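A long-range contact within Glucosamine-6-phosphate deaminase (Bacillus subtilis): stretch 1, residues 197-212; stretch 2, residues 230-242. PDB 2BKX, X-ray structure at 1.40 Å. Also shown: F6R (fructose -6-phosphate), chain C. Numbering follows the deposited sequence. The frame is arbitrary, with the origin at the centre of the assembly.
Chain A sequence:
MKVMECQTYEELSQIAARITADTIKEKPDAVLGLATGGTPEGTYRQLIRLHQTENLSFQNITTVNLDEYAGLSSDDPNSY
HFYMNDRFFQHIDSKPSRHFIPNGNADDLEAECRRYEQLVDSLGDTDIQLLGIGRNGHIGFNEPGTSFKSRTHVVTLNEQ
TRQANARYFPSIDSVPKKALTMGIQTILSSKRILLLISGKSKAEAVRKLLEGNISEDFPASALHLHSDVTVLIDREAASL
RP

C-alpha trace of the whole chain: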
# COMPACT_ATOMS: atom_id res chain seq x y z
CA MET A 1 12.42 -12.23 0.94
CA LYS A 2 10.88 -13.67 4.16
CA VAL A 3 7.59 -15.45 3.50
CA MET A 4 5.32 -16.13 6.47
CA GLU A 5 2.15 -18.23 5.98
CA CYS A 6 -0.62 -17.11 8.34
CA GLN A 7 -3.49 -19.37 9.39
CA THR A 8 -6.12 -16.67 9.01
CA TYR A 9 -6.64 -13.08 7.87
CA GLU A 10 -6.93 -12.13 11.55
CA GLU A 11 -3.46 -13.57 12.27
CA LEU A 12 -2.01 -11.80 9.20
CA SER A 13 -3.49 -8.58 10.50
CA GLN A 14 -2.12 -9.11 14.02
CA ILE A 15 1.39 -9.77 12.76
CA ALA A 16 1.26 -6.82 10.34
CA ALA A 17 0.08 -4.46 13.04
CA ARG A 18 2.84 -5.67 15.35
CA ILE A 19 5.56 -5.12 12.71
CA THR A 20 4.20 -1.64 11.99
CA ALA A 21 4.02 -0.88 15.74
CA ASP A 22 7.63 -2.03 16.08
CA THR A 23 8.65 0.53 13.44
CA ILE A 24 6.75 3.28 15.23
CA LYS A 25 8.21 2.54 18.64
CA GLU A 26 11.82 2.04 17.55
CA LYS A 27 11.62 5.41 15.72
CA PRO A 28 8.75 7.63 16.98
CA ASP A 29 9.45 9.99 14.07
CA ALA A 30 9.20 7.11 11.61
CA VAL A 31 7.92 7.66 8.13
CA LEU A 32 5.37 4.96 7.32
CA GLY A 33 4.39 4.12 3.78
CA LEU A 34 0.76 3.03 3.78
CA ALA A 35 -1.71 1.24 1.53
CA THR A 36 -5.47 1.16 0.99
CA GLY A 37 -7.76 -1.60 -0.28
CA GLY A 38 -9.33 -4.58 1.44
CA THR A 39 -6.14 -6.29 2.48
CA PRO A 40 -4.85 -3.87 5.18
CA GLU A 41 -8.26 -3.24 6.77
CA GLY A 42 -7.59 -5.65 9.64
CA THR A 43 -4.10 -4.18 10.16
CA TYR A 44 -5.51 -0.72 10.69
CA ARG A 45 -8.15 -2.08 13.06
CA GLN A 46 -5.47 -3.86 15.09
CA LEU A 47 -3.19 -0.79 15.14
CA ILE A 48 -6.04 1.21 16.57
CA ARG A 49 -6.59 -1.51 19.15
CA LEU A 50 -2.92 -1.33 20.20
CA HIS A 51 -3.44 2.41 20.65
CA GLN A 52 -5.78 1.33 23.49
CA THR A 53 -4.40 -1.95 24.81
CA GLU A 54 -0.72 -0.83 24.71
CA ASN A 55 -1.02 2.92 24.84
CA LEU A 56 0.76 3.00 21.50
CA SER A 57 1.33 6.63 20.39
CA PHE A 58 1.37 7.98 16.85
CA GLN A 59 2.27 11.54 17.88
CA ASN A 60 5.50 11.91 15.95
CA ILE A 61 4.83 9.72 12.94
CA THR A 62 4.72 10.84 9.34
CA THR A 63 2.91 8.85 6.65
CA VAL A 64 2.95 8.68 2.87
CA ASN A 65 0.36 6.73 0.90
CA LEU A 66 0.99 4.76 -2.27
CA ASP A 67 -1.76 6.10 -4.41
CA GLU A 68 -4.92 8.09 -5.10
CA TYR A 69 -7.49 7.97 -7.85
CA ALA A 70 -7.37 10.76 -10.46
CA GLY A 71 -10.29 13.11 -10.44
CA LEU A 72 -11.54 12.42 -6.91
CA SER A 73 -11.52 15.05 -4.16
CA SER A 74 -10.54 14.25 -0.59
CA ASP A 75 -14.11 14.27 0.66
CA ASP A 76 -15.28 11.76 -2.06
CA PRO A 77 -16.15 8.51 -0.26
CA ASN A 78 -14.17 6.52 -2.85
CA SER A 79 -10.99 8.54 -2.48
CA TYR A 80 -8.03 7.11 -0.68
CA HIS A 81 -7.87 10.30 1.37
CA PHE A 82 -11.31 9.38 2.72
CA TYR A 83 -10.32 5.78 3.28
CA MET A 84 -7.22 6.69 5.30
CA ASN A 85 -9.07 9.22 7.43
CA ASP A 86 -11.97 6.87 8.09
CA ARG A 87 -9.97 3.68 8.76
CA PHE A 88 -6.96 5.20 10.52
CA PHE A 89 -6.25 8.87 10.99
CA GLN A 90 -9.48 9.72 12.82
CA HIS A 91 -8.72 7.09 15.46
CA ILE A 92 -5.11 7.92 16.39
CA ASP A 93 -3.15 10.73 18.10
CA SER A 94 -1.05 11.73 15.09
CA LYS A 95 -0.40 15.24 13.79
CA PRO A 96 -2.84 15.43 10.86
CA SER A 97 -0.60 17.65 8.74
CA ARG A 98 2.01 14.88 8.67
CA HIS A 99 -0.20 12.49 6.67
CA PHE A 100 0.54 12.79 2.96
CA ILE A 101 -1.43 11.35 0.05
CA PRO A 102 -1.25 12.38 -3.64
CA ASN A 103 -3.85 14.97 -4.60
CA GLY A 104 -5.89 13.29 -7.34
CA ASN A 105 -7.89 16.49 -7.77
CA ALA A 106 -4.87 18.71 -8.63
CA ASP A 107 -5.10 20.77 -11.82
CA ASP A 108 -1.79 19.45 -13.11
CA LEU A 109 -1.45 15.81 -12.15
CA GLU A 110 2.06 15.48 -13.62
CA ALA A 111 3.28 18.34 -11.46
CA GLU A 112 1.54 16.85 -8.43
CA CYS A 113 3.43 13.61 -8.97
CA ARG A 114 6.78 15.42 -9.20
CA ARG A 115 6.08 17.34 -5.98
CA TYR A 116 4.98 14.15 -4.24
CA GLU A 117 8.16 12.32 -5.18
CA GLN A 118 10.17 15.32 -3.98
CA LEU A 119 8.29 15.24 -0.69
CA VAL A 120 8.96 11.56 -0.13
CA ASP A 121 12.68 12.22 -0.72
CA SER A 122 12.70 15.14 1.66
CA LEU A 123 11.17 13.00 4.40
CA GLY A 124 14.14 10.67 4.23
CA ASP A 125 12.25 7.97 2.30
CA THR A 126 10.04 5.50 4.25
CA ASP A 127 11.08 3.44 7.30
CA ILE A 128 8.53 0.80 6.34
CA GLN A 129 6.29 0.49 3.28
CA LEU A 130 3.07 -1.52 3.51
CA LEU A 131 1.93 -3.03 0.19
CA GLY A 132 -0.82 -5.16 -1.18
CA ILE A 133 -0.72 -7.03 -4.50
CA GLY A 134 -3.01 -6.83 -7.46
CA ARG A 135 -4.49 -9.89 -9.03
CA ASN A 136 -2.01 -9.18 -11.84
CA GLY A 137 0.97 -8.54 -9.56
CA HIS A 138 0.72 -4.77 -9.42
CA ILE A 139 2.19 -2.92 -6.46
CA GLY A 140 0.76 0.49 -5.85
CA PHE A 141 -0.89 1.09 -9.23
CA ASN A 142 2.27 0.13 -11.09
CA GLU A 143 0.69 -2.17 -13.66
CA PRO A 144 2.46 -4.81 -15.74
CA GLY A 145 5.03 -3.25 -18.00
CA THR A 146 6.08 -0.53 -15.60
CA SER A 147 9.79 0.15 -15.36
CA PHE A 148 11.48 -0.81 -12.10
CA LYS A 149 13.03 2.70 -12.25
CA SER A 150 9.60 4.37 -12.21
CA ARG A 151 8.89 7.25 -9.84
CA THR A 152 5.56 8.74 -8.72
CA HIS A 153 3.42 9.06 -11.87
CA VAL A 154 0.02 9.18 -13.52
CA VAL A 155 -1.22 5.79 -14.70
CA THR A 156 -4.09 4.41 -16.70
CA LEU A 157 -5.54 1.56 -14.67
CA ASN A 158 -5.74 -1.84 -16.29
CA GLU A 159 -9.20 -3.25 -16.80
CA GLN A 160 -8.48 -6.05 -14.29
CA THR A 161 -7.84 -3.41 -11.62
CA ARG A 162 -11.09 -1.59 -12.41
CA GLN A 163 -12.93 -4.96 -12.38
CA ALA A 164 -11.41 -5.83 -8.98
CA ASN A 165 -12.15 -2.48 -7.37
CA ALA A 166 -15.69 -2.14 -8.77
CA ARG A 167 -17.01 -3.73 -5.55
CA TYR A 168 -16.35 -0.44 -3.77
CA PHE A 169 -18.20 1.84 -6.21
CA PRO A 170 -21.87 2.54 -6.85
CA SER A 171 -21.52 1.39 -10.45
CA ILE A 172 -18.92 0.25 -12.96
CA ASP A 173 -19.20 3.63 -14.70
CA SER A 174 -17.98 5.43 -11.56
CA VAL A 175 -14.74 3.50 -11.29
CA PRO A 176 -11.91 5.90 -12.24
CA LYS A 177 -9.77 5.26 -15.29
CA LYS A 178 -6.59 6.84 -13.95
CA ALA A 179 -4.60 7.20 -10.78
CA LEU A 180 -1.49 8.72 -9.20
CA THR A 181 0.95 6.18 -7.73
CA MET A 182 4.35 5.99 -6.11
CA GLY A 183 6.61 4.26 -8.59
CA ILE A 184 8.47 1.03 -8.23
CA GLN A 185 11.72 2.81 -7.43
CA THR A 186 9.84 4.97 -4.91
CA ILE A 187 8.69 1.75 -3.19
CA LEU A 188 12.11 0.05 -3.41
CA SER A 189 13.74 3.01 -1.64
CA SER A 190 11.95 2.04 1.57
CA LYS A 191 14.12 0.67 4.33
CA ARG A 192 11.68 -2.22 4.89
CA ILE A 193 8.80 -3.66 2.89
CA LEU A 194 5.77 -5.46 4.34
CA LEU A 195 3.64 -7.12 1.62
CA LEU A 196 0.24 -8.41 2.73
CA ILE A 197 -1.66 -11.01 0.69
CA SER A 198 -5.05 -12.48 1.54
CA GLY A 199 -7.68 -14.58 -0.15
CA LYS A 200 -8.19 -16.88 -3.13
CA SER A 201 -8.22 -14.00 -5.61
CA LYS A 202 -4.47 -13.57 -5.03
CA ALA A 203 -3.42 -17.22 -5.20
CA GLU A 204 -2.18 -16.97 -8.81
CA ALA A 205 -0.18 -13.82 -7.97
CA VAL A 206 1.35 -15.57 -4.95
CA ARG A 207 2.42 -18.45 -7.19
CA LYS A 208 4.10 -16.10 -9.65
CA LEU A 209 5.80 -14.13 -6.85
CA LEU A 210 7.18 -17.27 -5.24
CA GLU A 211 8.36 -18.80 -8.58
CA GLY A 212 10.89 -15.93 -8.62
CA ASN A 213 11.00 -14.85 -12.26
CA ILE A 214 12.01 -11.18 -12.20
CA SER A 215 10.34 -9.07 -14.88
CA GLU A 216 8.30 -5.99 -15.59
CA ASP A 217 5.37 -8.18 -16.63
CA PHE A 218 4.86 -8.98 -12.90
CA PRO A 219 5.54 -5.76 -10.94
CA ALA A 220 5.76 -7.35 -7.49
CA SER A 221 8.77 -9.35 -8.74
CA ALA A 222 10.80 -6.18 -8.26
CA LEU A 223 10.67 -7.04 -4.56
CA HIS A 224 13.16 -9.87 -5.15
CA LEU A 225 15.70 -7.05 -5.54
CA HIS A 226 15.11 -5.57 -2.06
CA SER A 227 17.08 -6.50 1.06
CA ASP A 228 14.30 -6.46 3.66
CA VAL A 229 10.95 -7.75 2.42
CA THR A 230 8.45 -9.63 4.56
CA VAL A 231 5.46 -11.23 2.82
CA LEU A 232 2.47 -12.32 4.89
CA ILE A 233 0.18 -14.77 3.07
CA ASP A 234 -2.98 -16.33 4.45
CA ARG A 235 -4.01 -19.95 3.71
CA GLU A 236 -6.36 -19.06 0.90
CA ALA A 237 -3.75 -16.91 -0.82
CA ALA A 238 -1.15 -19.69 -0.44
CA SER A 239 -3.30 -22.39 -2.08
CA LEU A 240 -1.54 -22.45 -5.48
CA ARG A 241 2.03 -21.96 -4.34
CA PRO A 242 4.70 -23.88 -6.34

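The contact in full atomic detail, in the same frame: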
# COMPACT_ATOMS: atom_id res chain seq x y z
N ILE A 197 -0.94 -10.29 1.73
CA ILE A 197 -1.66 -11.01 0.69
C ILE A 197 -2.68 -11.93 1.33
O ILE A 197 -2.31 -12.86 2.08
CB ILE A 197 -0.75 -11.81 -0.24
CG1 ILE A 197 0.45 -11.00 -0.71
CG2 ILE A 197 -1.59 -12.22 -1.48
CD1 ILE A 197 1.43 -11.74 -1.60
N SER A 198 -3.94 -11.73 0.95
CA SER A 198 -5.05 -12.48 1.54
C SER A 198 -6.09 -12.89 0.50
O SER A 198 -6.48 -12.11 -0.34
CB SER A 198 -5.76 -11.63 2.63
OG SER A 198 -6.90 -12.28 3.13
N GLY A 199 -6.53 -14.14 0.61
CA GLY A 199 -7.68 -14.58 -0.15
C GLY A 199 -7.37 -15.27 -1.45
O GLY A 199 -6.32 -15.05 -2.07
N LYS A 200 -8.33 -16.09 -1.90
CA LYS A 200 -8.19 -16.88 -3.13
C LYS A 200 -7.93 -16.07 -4.39
O LYS A 200 -7.26 -16.54 -5.33
CB LYS A 200 -9.48 -17.72 -3.29
CG LYS A 200 -9.52 -18.67 -4.43
CD LYS A 200 -10.74 -19.60 -4.26
CE LYS A 200 -11.32 -20.02 -5.62
NZ LYS A 200 -12.81 -20.19 -5.53
N SER A 201 -8.42 -14.83 -4.44
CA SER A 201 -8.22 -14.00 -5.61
C SER A 201 -6.76 -13.69 -5.90
O SER A 201 -6.46 -13.31 -7.03
CB SER A 201 -9.01 -12.71 -5.52
OG SER A 201 -8.38 -11.74 -4.70
N LYS A 202 -5.89 -13.85 -4.90
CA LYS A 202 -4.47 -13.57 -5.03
C LYS A 202 -3.60 -14.81 -5.18
O LYS A 202 -2.36 -14.70 -5.25
CB LYS A 202 -3.98 -12.77 -3.81
CG LYS A 202 -4.80 -11.52 -3.52
CD LYS A 202 -4.89 -10.56 -4.71
CE LYS A 202 -5.69 -9.30 -4.37
NZ LYS A 202 -5.07 -8.49 -3.24
N ALA A 203 -4.21 -16.00 -5.20
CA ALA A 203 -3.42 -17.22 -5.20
C ALA A 203 -2.53 -17.35 -6.44
O ALA A 203 -1.40 -17.85 -6.35
CB ALA A 203 -4.31 -18.44 -5.00
N GLU A 204 -3.02 -16.93 -7.60
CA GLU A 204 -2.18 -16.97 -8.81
C GLU A 204 -1.01 -15.99 -8.71
O GLU A 204 0.12 -16.32 -9.11
CB GLU A 204 -3.02 -16.73 -10.08
CG GLU A 204 -3.97 -17.88 -10.36
CD GLU A 204 -5.02 -17.61 -11.41
OE1 GLU A 204 -4.76 -16.82 -12.36
OE2 GLU A 204 -6.11 -18.19 -11.28
N ALA A 205 -1.26 -14.79 -8.16
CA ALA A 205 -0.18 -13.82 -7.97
C ALA A 205 0.86 -14.35 -6.98
O ALA A 205 2.06 -14.17 -7.17
CB ALA A 205 -0.72 -12.49 -7.57
N VAL A 206 0.40 -14.99 -5.91
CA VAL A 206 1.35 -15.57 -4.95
C VAL A 206 2.24 -16.60 -5.65
O VAL A 206 3.46 -16.62 -5.44
CB VAL A 206 0.60 -16.20 -3.75
CG1 VAL A 206 1.52 -17.09 -2.93
CG2 VAL A 206 0.01 -15.11 -2.88
N ARG A 207 1.64 -17.46 -6.45
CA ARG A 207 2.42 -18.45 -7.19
C ARG A 207 3.51 -17.81 -8.04
O ARG A 207 4.66 -18.22 -8.02
CB ARG A 207 1.51 -19.33 -8.05
CG ARG A 207 2.24 -20.47 -8.74
CD ARG A 207 1.30 -21.23 -9.66
NE ARG A 207 1.97 -22.29 -10.40
CZ ARG A 207 2.16 -23.51 -9.93
NH1 ARG A 207 2.80 -24.42 -10.67
NH2 ARG A 207 1.72 -23.83 -8.71
N LYS A 208 3.13 -16.79 -8.80
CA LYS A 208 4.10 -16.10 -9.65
C LYS A 208 5.19 -15.42 -8.81
O LYS A 208 6.37 -15.44 -9.16
CB LYS A 208 3.43 -15.08 -10.59
CG LYS A 208 2.62 -15.71 -11.71
CD LYS A 208 2.15 -14.66 -12.74
CE LYS A 208 1.30 -15.27 -13.84
NZ LYS A 208 0.95 -14.29 -14.90
N LEU A 209 4.82 -14.80 -7.70
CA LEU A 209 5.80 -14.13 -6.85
C LEU A 209 6.83 -15.14 -6.34
O LEU A 209 8.07 -14.94 -6.43
CB LEU A 209 5.10 -13.42 -5.68
CG LEU A 209 6.03 -12.69 -4.74
CD1 LEU A 209 6.70 -11.52 -5.50
CD2 LEU A 209 5.26 -12.23 -3.54
N LEU A 210 6.33 -16.26 -5.84
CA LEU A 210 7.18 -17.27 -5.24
C LEU A 210 8.02 -18.05 -6.26
O LEU A 210 9.08 -18.56 -5.90
CB LEU A 210 6.37 -18.22 -4.37
CG LEU A 210 5.72 -17.61 -3.15
CD1 LEU A 210 4.93 -18.66 -2.40
CD2 LEU A 210 6.72 -16.88 -2.25
N GLU A 211 7.58 -18.14 -7.51
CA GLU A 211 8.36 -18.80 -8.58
C GLU A 211 9.61 -17.98 -8.91
O GLU A 211 10.59 -18.52 -9.38
CB GLU A 211 7.50 -19.02 -9.83
CG GLU A 211 6.55 -20.22 -9.65
CD GLU A 211 5.65 -20.55 -10.84
OE1 GLU A 211 5.21 -19.64 -11.57
OE2 GLU A 211 5.33 -21.77 -11.00
N GLY A 212 9.62 -16.68 -8.63
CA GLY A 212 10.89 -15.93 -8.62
C GLY A 212 11.41 -15.41 -9.94
O GLY A 212 12.54 -14.93 -10.01
N THR A 230 9.21 -8.61 3.88
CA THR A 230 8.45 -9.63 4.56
C THR A 230 7.13 -9.74 3.83
O THR A 230 6.48 -8.74 3.57
CB THR A 230 8.24 -9.25 6.01
OG1 THR A 230 9.50 -9.15 6.65
CG2 THR A 230 7.35 -10.23 6.78
N VAL A 231 6.71 -10.96 3.54
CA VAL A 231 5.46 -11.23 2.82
C VAL A 231 4.59 -12.10 3.71
O VAL A 231 4.98 -13.23 4.05
CB VAL A 231 5.69 -11.94 1.46
CG1 VAL A 231 4.38 -12.06 0.73
CG2 VAL A 231 6.76 -11.26 0.63
N LEU A 232 3.42 -11.59 4.07
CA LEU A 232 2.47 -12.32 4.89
C LEU A 232 1.38 -12.83 3.98
O LEU A 232 0.77 -12.04 3.25
CB LEU A 232 1.90 -11.46 6.00
CG LEU A 232 2.89 -10.79 6.94
CD1 LEU A 232 2.10 -9.98 7.98
CD2 LEU A 232 3.84 -11.75 7.59
N ILE A 233 1.13 -14.16 4.01
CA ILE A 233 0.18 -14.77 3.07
C ILE A 233 -0.75 -15.66 3.87
O ILE A 233 -0.27 -16.55 4.56
CB ILE A 233 0.93 -15.62 2.04
CG1 ILE A 233 2.05 -14.80 1.36
CG2 ILE A 233 -0.02 -16.14 0.99
CD1 ILE A 233 2.98 -15.58 0.41
N ASP A 234 -2.05 -15.43 3.77
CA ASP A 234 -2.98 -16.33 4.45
C ASP A 234 -3.20 -17.62 3.67
O ASP A 234 -2.70 -17.78 2.56
CB ASP A 234 -4.25 -15.64 4.90
CG ASP A 234 -5.20 -15.29 3.80
OD1 ASP A 234 -5.05 -15.74 2.64
OD2 ASP A 234 -6.17 -14.57 4.14
N ARG A 235 -3.90 -18.58 4.27
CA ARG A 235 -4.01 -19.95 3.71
C ARG A 235 -4.65 -19.93 2.34
O ARG A 235 -4.21 -20.59 1.42
CB ARG A 235 -4.79 -20.86 4.67
CG ARG A 235 -4.11 -21.00 5.99
CD ARG A 235 -2.84 -21.81 5.94
NE ARG A 235 -1.98 -21.50 7.08
CZ ARG A 235 -0.88 -22.17 7.42
NH1 ARG A 235 -0.17 -21.78 8.48
NH2 ARG A 235 -0.46 -23.21 6.69
N GLU A 236 -5.67 -19.13 2.16
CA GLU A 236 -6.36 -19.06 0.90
C GLU A 236 -5.47 -18.49 -0.20
O GLU A 236 -5.49 -18.93 -1.34
CB GLU A 236 -7.63 -18.23 1.07
CG GLU A 236 -8.74 -18.95 1.87
CD GLU A 236 -8.41 -19.18 3.33
OE1 GLU A 236 -7.77 -18.29 3.95
OE2 GLU A 236 -8.79 -20.25 3.89
N ALA A 237 -4.67 -17.50 0.15
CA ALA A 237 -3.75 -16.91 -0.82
C ALA A 237 -2.59 -17.83 -1.16
O ALA A 237 -2.00 -17.67 -2.22
CB ALA A 237 -3.25 -15.59 -0.29
N ALA A 238 -2.28 -18.78 -0.27
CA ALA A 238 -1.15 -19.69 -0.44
C ALA A 238 -1.50 -20.98 -1.19
O ALA A 238 -0.63 -21.81 -1.40
CB ALA A 238 -0.54 -20.06 0.92
N SER A 239 -2.75 -21.10 -1.61
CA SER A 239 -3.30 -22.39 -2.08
C SER A 239 -2.76 -22.90 -3.40
O SER A 239 -2.93 -24.08 -3.72
CB SER A 239 -4.84 -22.33 -2.11
OG SER A 239 -5.36 -21.34 -3.00
N LEU A 240 -2.11 -22.05 -4.19
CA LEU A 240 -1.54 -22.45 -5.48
C LEU A 240 -0.04 -22.27 -5.51
O LEU A 240 0.55 -22.19 -6.58
CB LEU A 240 -2.20 -21.70 -6.64
CG LEU A 240 -3.69 -21.86 -6.79
CD1 LEU A 240 -4.20 -21.00 -7.89
CD2 LEU A 240 -4.04 -23.33 -7.09
N ARG A 241 0.59 -22.24 -4.35
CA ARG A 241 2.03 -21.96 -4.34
C ARG A 241 2.77 -23.10 -5.04
O ARG A 241 2.26 -24.21 -5.12
CB ARG A 241 2.54 -21.71 -2.92
CG ARG A 241 2.50 -22.92 -2.06
CD ARG A 241 2.91 -22.56 -0.64
NE ARG A 241 4.27 -22.02 -0.56
CZ ARG A 241 4.75 -21.37 0.51
NH1 ARG A 241 3.98 -21.18 1.58
NH2 ARG A 241 6.00 -20.92 0.50
N PRO A 242 3.97 -22.84 -5.59
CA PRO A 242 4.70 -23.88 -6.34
C PRO A 242 5.26 -24.97 -5.45
O PRO A 242 5.30 -24.81 -4.22
CB PRO A 242 5.81 -23.09 -7.03
CG PRO A 242 5.90 -21.81 -6.31
CD PRO A 242 4.65 -21.54 -5.62
C1 F6R C . -3.03 -0.07 -2.19
C2 F6R C . -2.54 -0.34 -3.60
C3 F6R C . -2.97 -1.52 -4.48
C4 F6R C . -3.67 -2.65 -3.71
C5 F6R C . -4.06 -3.83 -4.58
C6 F6R C . -4.79 -4.90 -3.78
O1 F6R C . -2.78 1.29 -1.78
O2 F6R C . -1.70 0.42 -4.03
O3 F6R C . -1.81 -2.09 -5.06
O4 F6R C . -2.78 -3.10 -2.69
O5 F6R C . -4.85 -3.43 -5.70
O6 F6R C . -6.05 -4.36 -3.34
P F6R C . -6.91 -5.18 -2.28
O1P F6R C . -6.16 -5.13 -0.98
O2P F6R C . -6.99 -6.59 -2.80
O3P F6R C . -8.24 -4.50 -2.19
O HOH W 1 -0.94 -19.45 -4.04

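At the apolar centre of the contact, the helix of stretch 1 (203-211) lays Ala-203, Val-206 and Leu-210 toward the C-terminal segment of the chain. Val-206 fits between strand and tail: its CG1 lies 3.9 Å from Ile-233 CD1, and its CG2 lies 4.2 Å from Ala-237 CB. Ala-237 CB also meets Ile-197 CG2 at 3.9 Å, so the small methyl is shared by the strand and the helix of stretch 1. The backbones come close here, with Ala-203 CA and Ala-237 CA 4.4 Å apart, and Ala-203 CA makes a CA-H...O contact with Ala-237 O at 3.3 Å. Deeper in, Ile-197 CD1 packs on Val-231 CG1 at 3.8 Å, and Leu-209 CD2 reaches the same Val-231 CG1 at 4.4 Å.

Beside this core the two backbones run parallel, Ile-197 pairing with Ile-233 with both side chains on one face of the sheet. Ile-197 uses both its backbone groups: its N donates to Leu-232 O (2.9 Å), and its O accepts from Asp-234 N (3.1 Å), the alternation expected of a parallel bridge. Where the pairing gives out, the carboxylate of Asp-234 takes over. Its OD2 accepts from Ser-198 OG at 2.6 Å, while its OD1 accepts from Gly-199 N at 3.0 Å and from Ala-237 N at 3.1 Å, tying the turn after the strand to the loop before the helix. Gly-199 has phi/psi of 95/157°, at which a CB would jam against the carbonyl O of Ser-198. Lys-202 leads away from the contact, and its NZ donates to fructose-6-phosphate O2P at 2.7 Å.

Farther along the helix, two overlapping type I turns, Glu-236 to Ser-239 and Ala-238 to Arg-241, carry the tail beside it. Water 1 bridges the gap, donating to Ala-203 O and Ala-237 O, both 2.8 Å away, and accepting from Leu-240 N at 2.9 Å. Leu-240 CD1 covers Ala-203 CB at 3.9 Å, and Pro-242 CD rests on Leu-210 CB at 3.9 Å. Leu-210 CD1 in turn lies over one face of the Arg-241 guanidinium, 3.8 Å from Arg-241 NH2.

At the exposed polar edge, the extended side chain of Arg-207 reaches the tail and donates from NH2 to Leu-240 O at 2.9 Å, near the guanidinium plane, while Pro-242 CB covers one face of the group. Arg-207 NE and Glu-211 OE2, 3.5 Å apart, form a salt bridge by charge alone, since the oxygen lies well out of the guanidinium plane.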